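Side-chain contacts in 11S globulin subunit beta (Cucurbita maxima, PDB 2E9Q), which stores nutrients in the seed as an 11S globulin, a hexamer whose subunits each comprise an acidic and a basic chain cut from one precursor: residues D56-C60 with A61-M65; K287-G291 with R292-A296; G423-S426 with N427-I431. One frame throughout, in Å; residues are numbered along the deposited sequence. Where two conformers were deposited one is given.

All three contacts are local, made where the chain changes direction, yet they differ in setting and chemistry. Interaction 1 is buried: a helix ends on a glycine and its last turn packs an aromatic ring on the strand that follows. Interaction 2 lies at the surface, where residues 287-291 leave an outermost strand and 292-296 form a turn; its side chains are mainly polar or charged. It reaches the same sheet as interaction 1, on the opposite side of the chain's centre. Interaction 3, its centre about 42 Å from the centre of the chain, joins successive turns of helix 422-429 through backbone bonds and apolar side chains and is buried partly by a second subunit.

Interaction 1. Residues D56-C60 with A61-M65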
ATOM      1  N   ASP A  56      -1.047  14.444 -17.485  1.00 40.64           N
ATOM      2  CA  ASP A  56      -0.400  13.122 -17.461  1.00 45.97           C
ATOM      3  C   ASP A  56       0.556  12.861 -16.276  1.00 45.66           C
ATOM      4  O   ASP A  56       0.423  11.838 -15.594  1.00 43.27           O
ATOM      5  CB  ASP A  56       0.350  12.869 -18.772  1.00 45.29           C
ATOM      6  CG  ASP A  56      -0.593  12.672 -19.967  1.00 57.48           C
ATOM      7  OD1 ASP A  56      -0.137  12.840 -21.117  1.00 50.27           O
ATOM      8  OD2 ASP A  56      -1.782  12.341 -19.756  1.00 52.18           O
ATOM      9  N   GLU A  57       1.512  13.758 -16.034  1.00 41.34           N
ATOM     10  CA  GLU A  57       2.450  13.573 -14.917  1.00 47.33           C
ATOM     11  C   GLU A  57       1.698  13.503 -13.593  1.00 40.27           C
ATOM     12  O   GLU A  57       1.935  12.611 -12.782  1.00 40.50           O
ATOM     13  CB  GLU A  57       3.438  14.741 -14.776  1.00 55.50           C
ATOM     14  CG  GLU A  57       4.232  15.127 -15.981  1.00 62.03           C
ATOM     15  CD  GLU A  57       3.489  16.056 -16.901  1.00 49.34           C
ATOM     16  OE1 GLU A  57       2.666  15.557 -17.693  1.00 48.55           O
ATOM     17  OE2 GLU A  57       3.727  17.281 -16.819  1.00 48.31           O
ATOM     18  N   PHE A  58       0.816  14.476 -13.374  1.00 36.38           N
ATOM     19  CA  PHE A  58       0.041  14.544 -12.143  1.00 42.34           C
ATOM     20  C   PHE A  58      -0.756  13.284 -11.888  1.00 48.56           C
ATOM     21  O   PHE A  58      -0.754  12.746 -10.778  1.00 44.56           O
ATOM     22  CB  PHE A  58      -0.920  15.736 -12.171  1.00 41.77           C
ATOM     23  CG  PHE A  58      -0.272  17.050 -11.825  1.00 46.68           C
ATOM     24  CD1 PHE A  58      -1.050  18.144 -11.460  1.00 47.88           C
ATOM     25  CD2 PHE A  58       1.110  17.199 -11.865  1.00 46.70           C
ATOM     26  CE1 PHE A  58      -0.458  19.368 -11.138  1.00 51.11           C
ATOM     27  CE2 PHE A  58       1.705  18.421 -11.544  1.00 47.90           C
ATOM     28  CZ  PHE A  58       0.918  19.502 -11.183  1.00 39.73           C
ATOM     29  N   GLN A  59      -1.444  12.824 -12.925  1.00 40.02           N
ATOM     30  CA  GLN A  59      -2.270  11.639 -12.823  1.00 41.16           C
ATOM     31  C   GLN A  59      -1.414  10.438 -12.432  1.00 42.71           C
ATOM     32  O   GLN A  59      -1.826   9.612 -11.631  1.00 47.21           O
ATOM     33  CB  GLN A  59      -2.967  11.397 -14.162  1.00 47.76           C
ATOM     34  CG  GLN A  59      -4.242  10.589 -14.080  1.00 58.61           C
ATOM     35  CD  GLN A  59      -4.917  10.441 -15.440  1.00 65.95           C
ATOM     36  OE1 GLN A  59      -5.886   9.700 -15.587  1.00 69.83           O
ATOM     37  NE2 GLN A  59      -4.406  11.153 -16.438  1.00 60.87           N
ATOM     38  N   CYS A  60      -0.214  10.343 -12.987  1.00 46.45           N
ATOM     39  CA  CYS A  60       0.658   9.226 -12.661  1.00 45.25           C
ATOM     40  C   CYS A  60       0.967   9.238 -11.173  1.00 51.36           C
ATOM     41  O   CYS A  60       0.812   8.226 -10.477  1.00 49.17           O
ATOM     42  CB  CYS A  60       1.958   9.331 -13.438  1.00 46.15           C
ATOM     43  SG  CYS A  60       3.108   7.961 -13.121  1.00 50.65           S
ATOM     44  N   ALA A  61       1.395  10.403 -10.696  1.00 43.18           N
ATOM     45  CA  ALA A  61       1.750  10.587  -9.303  1.00 47.83           C
ATOM     46  C   ALA A  61       0.543  10.812  -8.395  1.00 42.38           C
ATOM     47  O   ALA A  61       0.657  10.714  -7.187  1.00 56.09           O
ATOM     48  CB  ALA A  61       2.734  11.749  -9.171  1.00 45.43           C
ATOM     49  N   GLY A  62      -0.614  11.094  -8.978  1.00 47.00           N
ATOM     50  CA  GLY A  62      -1.794  11.324  -8.172  1.00 39.34           C
ATOM     51  C   GLY A  62      -1.616  12.558  -7.306  1.00 51.97           C
ATOM     52  O   GLY A  62      -1.826  12.532  -6.091  1.00 47.52           O
ATOM     53  N   VAL A  63      -1.212  13.651  -7.933  1.00 43.70           N
ATOM     54  CA  VAL A  63      -1.016  14.881  -7.197  1.00 54.38           C
ATOM     55  C   VAL A  63      -1.995  15.937  -7.693  1.00 55.60           C
ATOM     56  O   VAL A  63      -2.506  15.854  -8.818  1.00 53.38           O
ATOM     57  CB  VAL A  63       0.438  15.425  -7.366  1.00 54.45           C
ATOM     58  CG1 VAL A  63       1.442  14.305  -7.155  1.00 57.50           C
ATOM     59  CG2 VAL A  63       0.619  16.042  -8.736  1.00 43.54           C
ATOM     60  N   ASN A  64      -2.261  16.911  -6.834  1.00 44.75           N
ATOM     61  CA  ASN A  64      -3.131  18.028  -7.153  1.00 42.31           C
ATOM     62  C   ASN A  64      -2.401  19.248  -6.612  1.00 49.09           C
ATOM     63  O   ASN A  64      -1.661  19.150  -5.624  1.00 48.76           O
ATOM     64  CB  ASN A  64      -4.476  17.913  -6.439  1.00 50.16           C
ATOM     65  CG  ASN A  64      -5.214  16.637  -6.769  1.00 60.58           C
ATOM     66  OD1 ASN A  64      -4.814  15.542  -6.357  1.00 65.43           O
ATOM     67  ND2 ASN A  64      -6.304  16.769  -7.514  1.00 53.17           N
ATOM     68  N   MET A  65      -2.595  20.388  -7.264  1.00 46.79           N
ATOM     69  CA  MET A  65      -1.977  21.640  -6.839  1.00 40.97           C
ATOM     70  C   MET A  65      -3.050  22.724  -6.831  1.00 45.06           C
ATOM     71  O   MET A  65      -3.797  22.887  -7.800  1.00 50.15           O
ATOM     72  CB  MET A  65      -0.856  22.036  -7.802  0.50 45.58           C
ATOM     73  CG  MET A  65       0.044  23.169  -7.303  0.50 40.77           C
ATOM     74  SD  MET A  65       1.157  22.645  -5.980  0.50 56.03           S
ATOM     75  CE  MET A  65       2.209  21.528  -6.872  0.50 47.28           C
TER
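Phe58 O accepts the backbone N-H of Val63 from five residues further on, with Val63 N at 3.0 Å from Phe58 O, and this bond closes the final turn of helix 56-61. Inside it lies a second, weak bond, Gly62 N to Gln59 O at 3.3 Å. Between them the chain turns through Gly62, whose phi of 64° is left-handed; glycine suits this place because no CB resists a positive phi. The turn leaves the CA atoms of Phe58 and Val63 5.1 Å apart, bringing the two side chains within reach of each other.

Val63 CG2 comes down over one face of the Phe58 ring, offset toward the rim, and makes a CH-pi contact 3.6 Å from the ring centroid. Its nearest ring atoms include Phe58 CG, 3.4 Å from Val63 CG2, and the two side chains cross at about a right angle. Phe58 CG stands beside its own backbone N, anti to the carbonyl carbon (chi1 -81°), and from there the ring reaches the start of strand 63-70. There Met65 CB approaches Phe58 CE1 obliquely at 4.3 Å. A serine in place of Phe58 would probably open a gap beneath Val63 CG2 and take away the ring face on which that methyl rests.

Cys60 directs SG away from the strand, anti to its backbone N, where it forms the disulfide with Cys27. Phe58 and the small Ala61 also pack on Met378 of strand 376-379, while Glu57 OE2 accepts a hydrogen bond from Arg33 N. The paired bonds round a left-handed glycine identify a Schellman motif, and the apolar contact between the residues flanking it, Phe58 and Val63, is that motif's classic companion, here leading a short helix into a strand of the first cupin domain.

Interaction 2. Residues K287-G291 with R292-A296; sequences KQNIG and RSERA. Unlike the reference sequence in segment 292-296: Glu294 (reference Val).
Glu294 folds back against Asn289: its CG lies 3.1 Å from Asn289 O, and its CB 3.7 Å from the same oxygen. Glu294 CG stands beside its backbone N, anti to the carbonyl carbon (chi1 -52°), and the chain then bends at chi2 (-57°), curling the carboxylate round to Ser293. There Ser293 OG donates a hydrogen bond to Glu294 OE2 at 2.5 Å, reaching it on the anti side and somewhat out of the carboxylate plane. The Asn289 amide and this carboxylate are turned 72° apart, their side chains crossing at about a right angle.

Arg132 makes a weak hydrogen bond to Ser293 OG and a long, weak ion pair with Glu294, which would probably ease the negative charge. Arg292 leads the other way, its long polar chain suited to an exposed place, and makes a long, weak ion pair with Glu395. Gly291 opens the turn and gives its O to it. The weak bond from Glu294 N to Gly291 O, 3.4 Å, spans a type I beta turn on the loop between strands 287-289 and 298-300, which carries the chain from the edge of a sheet of the first cupin domain to that of the second.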
ATOM      1  N   LYS A 287       3.852  22.262  11.612  1.00 45.97           N
ATOM      2  CA  LYS A 287       4.483  23.162  10.681  1.00 38.15           C
ATOM      3  C   LYS A 287       5.961  23.255  10.954  1.00 47.00           C
ATOM      4  O   LYS A 287       6.434  22.860  12.023  1.00 40.46           O
ATOM      5  CB  LYS A 287       3.865  24.562  10.750  1.00 52.15           C
ATOM      6  CG  LYS A 287       4.213  25.402  11.974  1.00 56.65           C
ATOM      7  CD  LYS A 287       3.789  26.857  11.729  1.00 58.66           C
ATOM      8  CE  LYS A 287       4.006  27.755  12.940  1.00 60.45           C
ATOM      9  NZ  LYS A 287       2.884  27.650  13.932  1.00 65.32           N
ATOM     10  N   GLN A 288       6.677  23.775   9.958  1.00 45.48           N
ATOM     11  CA  GLN A 288       8.116  23.986  10.004  1.00 40.65           C
ATOM     12  C   GLN A 288       8.420  25.075   8.980  1.00 50.89           C
ATOM     13  O   GLN A 288       7.961  25.006   7.835  1.00 46.42           O
ATOM     14  CB  GLN A 288       8.874  22.711   9.626  1.00 38.87           C
ATOM     15  CG  GLN A 288      10.401  22.887   9.606  1.00 37.71           C
ATOM     16  CD  GLN A 288      11.145  21.665   9.079  1.00 42.41           C
ATOM     17  OE1 GLN A 288      10.680  20.537   9.210  1.00 43.25           O
ATOM     18  NE2 GLN A 288      12.319  21.891   8.495  1.00 45.56           N
ATOM     19  N   ASN A 289       9.176  26.086   9.381  1.00 49.43           N
ATOM     20  CA  ASN A 289       9.511  27.148   8.448  1.00 47.89           C
ATOM     21  C   ASN A 289      10.778  26.747   7.723  1.00 54.96           C
ATOM     22  O   ASN A 289      11.799  26.461   8.355  1.00 50.83           O
ATOM     23  CB  ASN A 289       9.739  28.470   9.177  1.00 52.32           C
ATOM     24  CG  ASN A 289       9.769  29.649   8.230  1.00 39.49           C
ATOM     25  OD1 ASN A 289       8.768  30.340   8.045  1.00 49.08           O
ATOM     26  ND2 ASN A 289      10.911  29.872   7.611  1.00 40.79           N
ATOM     27  N   ILE A 290      10.712  26.708   6.398  1.00 51.91           N
ATOM     28  CA  ILE A 290      11.868  26.333   5.598  1.00 44.53           C
ATOM     29  C   ILE A 290      12.274  27.510   4.730  1.00 49.73           C
ATOM     30  O   ILE A 290      12.943  27.354   3.708  1.00 53.84           O
ATOM     31  CB  ILE A 290      11.569  25.090   4.729  1.00 49.80           C
ATOM     32  CG1 ILE A 290      10.245  25.257   3.978  1.00 37.73           C
ATOM     33  CG2 ILE A 290      11.505  23.856   5.611  1.00 46.83           C
ATOM     34  CD1 ILE A 290       9.858  24.030   3.183  1.00 44.27           C
ATOM     35  N   GLY A 291      11.864  28.693   5.176  1.00 52.52           N
ATOM     36  CA  GLY A 291      12.178  29.927   4.484  1.00 55.10           C
ATOM     37  C   GLY A 291      13.566  30.457   4.810  1.00 56.82           C
ATOM     38  O   GLY A 291      14.415  29.746   5.343  1.00 48.78           O
ATOM     39  N   ARG A 292      13.789  31.727   4.501  1.00 60.93           N
ATOM     40  CA  ARG A 292      15.084  32.343   4.728  1.00 64.79           C
ATOM     41  C   ARG A 292      15.469  32.576   6.186  1.00 62.67           C
ATOM     42  O   ARG A 292      16.643  32.777   6.494  1.00 59.31           O
ATOM     43  CB  ARG A 292      15.166  33.652   3.934  1.00 70.52           C
ATOM     44  CG  ARG A 292      13.963  34.573   4.093  1.00 86.10           C
ATOM     45  CD  ARG A 292      13.895  35.562   2.925  1.00 96.35           C
ATOM     46  NE  ARG A 292      13.678  34.862   1.656  1.00107.34           N
ATOM     47  CZ  ARG A 292      13.897  35.383   0.452  1.00108.20           C
ATOM     48  NH1 ARG A 292      14.346  36.626   0.335  1.00104.15           N
ATOM     49  NH2 ARG A 292      13.674  34.655  -0.639  1.00105.95           N
ATOM     50  N   SER A 293      14.498  32.529   7.089  1.00 62.86           N
ATOM     51  CA  SER A 293      14.801  32.752   8.501  1.00 66.47           C
ATOM     52  C   SER A 293      15.506  31.552   9.126  1.00 67.68           C
ATOM     53  O   SER A 293      16.155  31.683  10.160  1.00 70.87           O
ATOM     54  CB  SER A 293      13.529  33.027   9.299  1.00 66.67           C
ATOM     55  OG  SER A 293      12.961  31.806   9.749  1.00 78.22           O
ATOM     56  N   GLU A 294      15.379  30.379   8.516  1.00 61.00           N
ATOM     57  CA  GLU A 294      16.024  29.203   9.084  1.00 55.87           C
ATOM     58  C   GLU A 294      17.286  28.807   8.335  1.00 51.05           C
ATOM     59  O   GLU A 294      17.608  29.365   7.286  1.00 53.28           O
ATOM     60  CB  GLU A 294      15.041  28.034   9.128  1.00 47.93           C
ATOM     61  CG  GLU A 294      13.720  28.393   9.796  1.00 58.14           C
ATOM     62  CD  GLU A 294      13.897  28.919  11.221  1.00 70.82           C
ATOM     63  OE1 GLU A 294      14.542  28.226  12.042  1.00 54.98           O
ATOM     64  OE2 GLU A 294      13.387  30.023  11.517  1.00 63.85           O
ATOM     65  N   ARG A 295      18.013  27.854   8.898  1.00 49.61           N
ATOM     66  CA  ARG A 295      19.246  27.379   8.299  1.00 59.43           C
ATOM     67  C   ARG A 295      18.912  26.330   7.243  1.00 58.52           C
ATOM     68  O   ARG A 295      17.918  25.617   7.366  1.00 54.23           O
ATOM     69  CB  ARG A 295      20.131  26.761   9.379  1.00 57.64           C
ATOM     70  CG  ARG A 295      21.395  26.112   8.874  1.00 61.54           C
ATOM     71  CD  ARG A 295      22.000  25.241   9.966  1.00 73.55           C
ATOM     72  NE  ARG A 295      23.220  24.583   9.517  1.00 80.76           N
ATOM     73  CZ  ARG A 295      24.368  25.213   9.300  1.00 84.75           C
ATOM     74  NH1 ARG A 295      24.454  26.522   9.498  1.00 90.93           N
ATOM     75  NH2 ARG A 295      25.428  24.536   8.879  1.00 89.35           N
ATOM     76  N   ALA A 296      19.738  26.248   6.206  1.00 53.32           N
ATOM     77  CA  ALA A 296      19.527  25.267   5.148  1.00 58.17           C
ATOM     78  C   ALA A 296      20.608  24.198   5.254  1.00 51.34           C
ATOM     79  O   ALA A 296      21.783  24.528   5.357  1.00 59.92           O
ATOM     80  CB  ALA A 296      19.596  25.951   3.785  1.00 61.68           C
TER

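Interaction 3. Residues G423-S426 with N427-I431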
ATOM      1  N   GLY A 423      38.844   2.130 -12.772  1.00 57.65           N
ATOM      2  CA  GLY A 423      38.827   1.046 -13.741  1.00 58.95           C
ATOM      3  C   GLY A 423      37.445   0.841 -14.348  1.00 65.68           C
ATOM      4  O   GLY A 423      37.319   0.480 -15.521  1.00 66.25           O
ATOM      5  N   VAL A 424      36.407   1.077 -13.547  1.00 62.46           N
ATOM      6  CA  VAL A 424      35.026   0.919 -13.998  1.00 54.68           C
ATOM      7  C   VAL A 424      34.632   2.070 -14.922  1.00 53.11           C
ATOM      8  O   VAL A 424      34.027   1.862 -15.972  1.00 54.32           O
ATOM      9  CB  VAL A 424      34.059   0.858 -12.783  1.00 48.72           C
ATOM     10  CG1 VAL A 424      32.637   0.637 -13.246  1.00 51.77           C
ATOM     11  CG2 VAL A 424      34.478  -0.266 -11.850  1.00 47.35           C
ATOM     12  N   LEU A 425      34.986   3.286 -14.535  1.00 51.99           N
ATOM     13  CA  LEU A 425      34.675   4.455 -15.343  1.00 53.12           C
ATOM     14  C   LEU A 425      35.333   4.350 -16.714  1.00 61.52           C
ATOM     15  O   LEU A 425      34.720   4.676 -17.731  1.00 60.70           O
ATOM     16  CB  LEU A 425      35.169   5.714 -14.644  1.00 51.82           C
ATOM     17  CG  LEU A 425      34.433   6.098 -13.366  1.00 52.94           C
ATOM     18  CD1 LEU A 425      35.301   7.018 -12.524  1.00 44.76           C
ATOM     19  CD2 LEU A 425      33.122   6.773 -13.736  1.00 54.10           C
ATOM     20  N   SER A 426      36.588   3.902 -16.736  1.00 57.83           N
ATOM     21  CA  SER A 426      37.331   3.764 -17.986  1.00 61.37           C
ATOM     22  C   SER A 426      36.596   2.894 -18.990  1.00 55.41           C
ATOM     23  O   SER A 426      36.254   3.339 -20.088  1.00 53.63           O
ATOM     24  CB  SER A 426      38.712   3.163 -17.725  1.00 57.84           C
ATOM     25  OG  SER A 426      39.553   4.113 -17.108  1.00 70.20           O
ATOM     26  N   ASN A 427      36.370   1.648 -18.603  1.00 48.80           N
ATOM     27  CA  ASN A 427      35.679   0.705 -19.453  1.00 58.30           C
ATOM     28  C   ASN A 427      34.272   1.191 -19.784  1.00 56.53           C
ATOM     29  O   ASN A 427      33.771   0.943 -20.878  1.00 55.34           O
ATOM     30  CB  ASN A 427      35.643  -0.663 -18.772  1.00 49.20           C
ATOM     31  CG  ASN A 427      36.996  -1.346 -18.791  1.00 67.57           C
ATOM     32  OD1 ASN A 427      37.434  -1.841 -19.829  1.00 73.28           O
ATOM     33  ND2 ASN A 427      37.677  -1.360 -17.648  1.00 61.68           N
ATOM     34  N   MET A 428      33.648   1.894 -18.840  1.00 59.48           N
ATOM     35  CA  MET A 428      32.298   2.426 -19.020  1.00 53.99           C
ATOM     36  C   MET A 428      32.211   3.446 -20.142  1.00 52.94           C
ATOM     37  O   MET A 428      31.420   3.299 -21.072  1.00 53.32           O
ATOM     38  CB  MET A 428      31.803   3.106 -17.731  1.00 47.40           C
ATOM     39  CG  MET A 428      31.152   2.188 -16.710  1.00 55.62           C
ATOM     40  SD  MET A 428      30.870   3.014 -15.098  1.00 53.56           S
ATOM     41  CE  MET A 428      29.726   4.352 -15.550  1.00 46.29           C
ATOM     42  N   TYR A 429      33.018   4.495 -20.028  1.00 51.21           N
ATOM     43  CA  TYR A 429      33.018   5.580 -20.997  1.00 52.43           C
ATOM     44  C   TYR A 429      34.073   5.509 -22.094  1.00 50.43           C
ATOM     45  O   TYR A 429      34.288   6.485 -22.806  1.00 56.96           O
ATOM     46  CB  TYR A 429      33.139   6.905 -20.251  1.00 55.40           C
ATOM     47  CG  TYR A 429      31.968   7.143 -19.333  1.00 61.28           C
ATOM     48  CD1 TYR A 429      32.149   7.286 -17.956  1.00 64.91           C
ATOM     49  CD2 TYR A 429      30.673   7.180 -19.835  1.00 52.31           C
ATOM     50  CE1 TYR A 429      31.065   7.452 -17.102  1.00 56.55           C
ATOM     51  CE2 TYR A 429      29.584   7.346 -18.998  1.00 63.66           C
ATOM     52  CZ  TYR A 429      29.784   7.479 -17.631  1.00 59.14           C
ATOM     53  OH  TYR A 429      28.699   7.618 -16.804  1.00 48.63           O
ATOM     54  N   ARG A 430      34.727   4.360 -22.229  1.00 57.11           N
ATOM     55  CA  ARG A 430      35.752   4.175 -23.254  1.00 62.65           C
ATOM     56  C   ARG A 430      36.786   5.291 -23.202  1.00 64.55           C
ATOM     57  O   ARG A 430      37.181   5.825 -24.236  1.00 63.74           O
ATOM     58  CB  ARG A 430      35.113   4.147 -24.645  1.00 66.77           C
ATOM     59  CG  ARG A 430      34.101   3.027 -24.867  1.00 78.02           C
ATOM     60  CD  ARG A 430      33.376   3.214 -26.193  1.00 78.06           C
ATOM     61  NE  ARG A 430      32.677   4.496 -26.232  1.00 80.54           N
ATOM     62  CZ  ARG A 430      32.158   5.037 -27.331  1.00 87.09           C
ATOM     63  NH1 ARG A 430      32.261   4.407 -28.496  1.00 82.79           N
ATOM     64  NH2 ARG A 430      31.533   6.207 -27.265  1.00 84.17           N
ATOM     65  N   ILE A 431      37.208   5.649 -21.994  1.00 67.00           N
ATOM     66  CA  ILE A 431      38.204   6.699 -21.803  1.00 59.48           C
ATOM     67  C   ILE A 431      39.359   6.162 -20.961  1.00 63.92           C
ATOM     68  O   ILE A 431      39.292   5.046 -20.444  1.00 67.19           O
ATOM     69  CB  ILE A 431      37.597   7.915 -21.100  1.00 58.16           C
ATOM     70  CG1 ILE A 431      37.073   7.509 -19.716  1.00 64.43           C
ATOM     71  CG2 ILE A 431      36.487   8.493 -21.953  1.00 50.78           C
ATOM     72  CD1 ILE A 431      36.486   8.656 -18.907  1.00 53.59           C
TER
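Leu425 O receives the backbone N-H of Tyr429 almost in a straight line, with Tyr429 N at 2.9 Å from Leu425 O and an angle at the hydrogen of 176°. One residue earlier, Met428 N bonds to Val424 O, also at 2.9 Å. These helical bonds set side chains four apart on the same flank. Val424 CG1 touches Met428 SD at 3.5 Å; the thioether reaches back because CG is anti to the carbonyl carbon (chi1 -86°) and SD then extends away from CA. Beside this pair, Leu425 CD2 meets Tyr429 CE1 at 4.0 Å, an aliphatic branch against a ring whose hydroxyl bonds to Leu179 O of the second subunit.

Past Tyr429 the chain breaks helical geometry at Arg430, with positive phi, and Ile431 N returns to Ser426 O at 3.1 Å. With OG beside the backbone N (chi1 -73°), Ser426 reaches back one turn to bond Leu422 O, a common way for serine to be satisfied within a helix. Asn427 OD1 instead bonds to Asp246 N of the second subunit. Leu425 and Ser426 face helix 433-441, Leu425, Met428 and Tyr429 rest on Met417 of helix 416-419, and the second subunit packs against Met428 and Tyr429 through its Pro78 and Phe210.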